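Local coordinates for protein alpha-galactosidase (Thermus thermophilus, PDB 6LCJ) that probably hydrolyses alpha-galactosides as a thermostable, hexameric glycosidase of the GH36 family, at residues L182-A187 with P436-L441. Sequence-based numbering, arbitrary orientation.
Sequences LDEVAA and PPSWLL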
loop_
_atom_site.group_PDB
_atom_site.type_symbol
_atom_site.label_atom_id
_atom_site.label_comp_id
_atom_site.label_asym_id
_atom_site.label_seq_id
_atom_site.Cartn_x
_atom_site.Cartn_y
_atom_site.Cartn_z
ATOM N N LEU E 182 43.124 30.613 28.746
ATOM C CA LEU E 182 44.519 30.222 28.559
ATOM C C LEU E 182 45.352 30.568 29.784
ATOM O O LEU E 182 46.169 29.755 30.246
ATOM C CB LEU E 182 45.091 30.895 27.314
ATOM C CG LEU E 182 46.606 30.809 27.070
ATOM C CD1 LEU E 182 47.055 29.413 26.657
ATOM C CD2 LEU E 182 47.031 31.824 26.029
ATOM N N ASP E 183 45.126 31.756 30.346
ATOM C CA ASP E 183 45.796 32.160 31.578
ATOM C C ASP E 183 45.615 31.129 32.686
ATOM O O ASP E 183 46.587 30.696 33.314
ATOM C CB ASP E 183 45.255 33.513 32.029
ATOM C CG ASP E 183 46.348 34.458 32.420
ATOM O OD1 ASP E 183 47.507 34.172 32.048
ATOM O OD2 ASP E 183 46.051 35.468 33.105
ATOM N N GLU E 184 44.371 30.732 32.953
ATOM C CA GLU E 184 44.129 29.751 34.005
ATOM C C GLU E 184 44.641 28.369 33.620
ATOM O O GLU E 184 45.179 27.642 34.466
ATOM C CB GLU E 184 42.647 29.687 34.321
ATOM C CG GLU E 184 42.050 31.029 34.581
ATOM C CD GLU E 184 41.517 31.117 35.982
ATOM O OE1 GLU E 184 40.424 31.704 36.169
ATOM O OE2 GLU E 184 42.188 30.571 36.892
ATOM N N VAL E 185 44.462 27.980 32.353
ATOM C CA VAL E 185 44.871 26.650 31.921
ATOM C C VAL E 185 46.385 26.500 32.019
ATOM O O VAL E 185 46.892 25.410 32.319
ATOM C CB VAL E 185 44.353 26.372 30.491
ATOM C CG1 VAL E 185 45.057 25.158 29.877
ATOM C CG2 VAL E 185 42.837 26.179 30.485
ATOM N N ALA E 186 47.132 27.590 31.805
ATOM C CA ALA E 186 48.588 27.492 31.772
ATOM C C ALA E 186 49.183 27.104 33.125
ATOM O O ALA E 186 50.317 26.611 33.178
ATOM C CB ALA E 186 49.182 28.814 31.286
ATOM N N ALA E 187 48.438 27.287 34.216
ATOM C CA ALA E 187 48.917 26.860 35.527
ATOM C C ALA E 187 48.935 25.342 35.690
ATOM O O ALA E 187 49.579 24.847 36.616
ATOM C CB ALA E 187 48.053 27.488 36.620
ATOM N N PRO E 436 36.990 24.499 32.043
ATOM C CA PRO E 436 37.656 25.763 32.364
ATOM C C PRO E 436 37.990 25.809 33.844
ATOM O O PRO E 436 37.098 25.615 34.688
ATOM C CB PRO E 436 36.608 26.825 31.996
ATOM C CG PRO E 436 35.483 26.088 31.357
ATOM C CD PRO E 436 35.549 24.686 31.810
ATOM N N PRO E 437 39.260 26.040 34.204
ATOM C CA PRO E 437 39.638 25.998 35.631
ATOM C C PRO E 437 38.756 26.864 36.515
ATOM O O PRO E 437 38.456 26.478 37.653
ATOM C CB PRO E 437 41.099 26.478 35.621
ATOM C CG PRO E 437 41.594 26.127 34.264
ATOM C CD PRO E 437 40.417 26.336 33.338
ATOM N N SER E 438 38.276 27.997 36.009
ATOM C CA SER E 438 37.381 28.813 36.814
ATOM C C SER E 438 36.015 28.169 37.053
ATOM O O SER E 438 35.254 28.681 37.877
ATOM C CB SER E 438 37.208 30.182 36.162
ATOM O OG SER E 438 36.655 30.070 34.865
ATOM N N TRP E 439 35.672 27.080 36.365
ATOM C CA TRP E 439 34.441 26.356 36.662
ATOM C C TRP E 439 34.643 25.257 37.696
ATOM O O TRP E 439 33.657 24.634 38.128
ATOM C CB TRP E 439 33.866 25.716 35.399
ATOM C CG TRP E 439 33.334 26.663 34.383
ATOM C CD1 TRP E 439 33.459 28.016 34.376
ATOM C CD2 TRP E 439 32.608 26.318 33.194
ATOM N NE1 TRP E 439 32.850 28.535 33.265
ATOM C CE2 TRP E 439 32.315 27.513 32.527
ATOM C CE3 TRP E 439 32.174 25.114 32.638
ATOM C CZ2 TRP E 439 31.604 27.545 31.327
ATOM C CZ3 TRP E 439 31.467 25.145 31.451
ATOM C CH2 TRP E 439 31.189 26.350 30.807
ATOM N N LEU E 440 35.894 24.995 38.083
ATOM C CA LEU E 440 36.234 23.924 39.011
ATOM C C LEU E 440 36.230 24.426 40.453
ATOM O O LEU E 440 36.768 25.496 40.745
ATOM C CB LEU E 440 37.612 23.362 38.663
ATOM C CG LEU E 440 37.810 22.697 37.299
ATOM C CD1 LEU E 440 39.238 22.172 37.204
ATOM C CD2 LEU E 440 36.806 21.571 37.120
ATOM N N LEU E 441 35.632 23.648 41.353
ATOM C CA LEU E 441 35.835 23.853 42.782
ATOM C C LEU E 441 37.280 23.501 43.155
ATOM O O LEU E 441 37.983 22.836 42.389
ATOM C CB LEU E 441 34.848 23.003 43.583
ATOM C CG LEU E 441 33.354 23.237 43.302
ATOM C CD1 LEU E 441 32.485 22.208 44.011
ATOM C CD2 LEU E 441 32.941 24.633 43.688
#
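Pro437 sets its ring against helix 175-185, touching Val185 and Glu184 together. Its CD atom meets Val185 CG2 at 3.7 Å, the two side chains crossing at about a right angle, while its CG atom lies 3.7 Å from Glu184 CB. Val185 CG2 stands beside its own backbone N and anti to the carbonyl carbon, which brings this methyl to the proline; the valine also packs on Phe193 of strand 192-195 and on Phe190. The tightly packed part is thus the proline ring seated on Val185 CG2 and Glu184 CB, with Val185 and Pro437 both buried. Toward solvent it thins out: the Glu184 chain, bent at chi2 (-118°), carries its carboxylate past the proline ring to the exposed Ser438, where OE1 comes 3.6 Å from Ser438 CB, a passing contact and not a polar bond. An alanine in place of Pro437 would take away CG and CD, and Val185 CG2 would probably lose its apolar partner across the contact.

Residues 437-439 form a short 3-10 turn, closed by bonds from Trp439 N to Pro436 O (2.6 Å) and from Leu440 N to Pro437 O (3.0 Å). Pro437 O also accepts a hydrogen bond from Lys445 of helix 442-453, tying the turn to the next helix. In the TIM barrel, the contact joins helix 175-185, which precedes strand 192-195, to the segment after the eighth parallel strand, 431-433. With neither hydrogen bond nor salt bridge between the two segments, this small interface, 169 Å² in all, depends on van der Waals packing against the proline ring, and the Glu184 carboxylate adds just a loose touch at the exposed side.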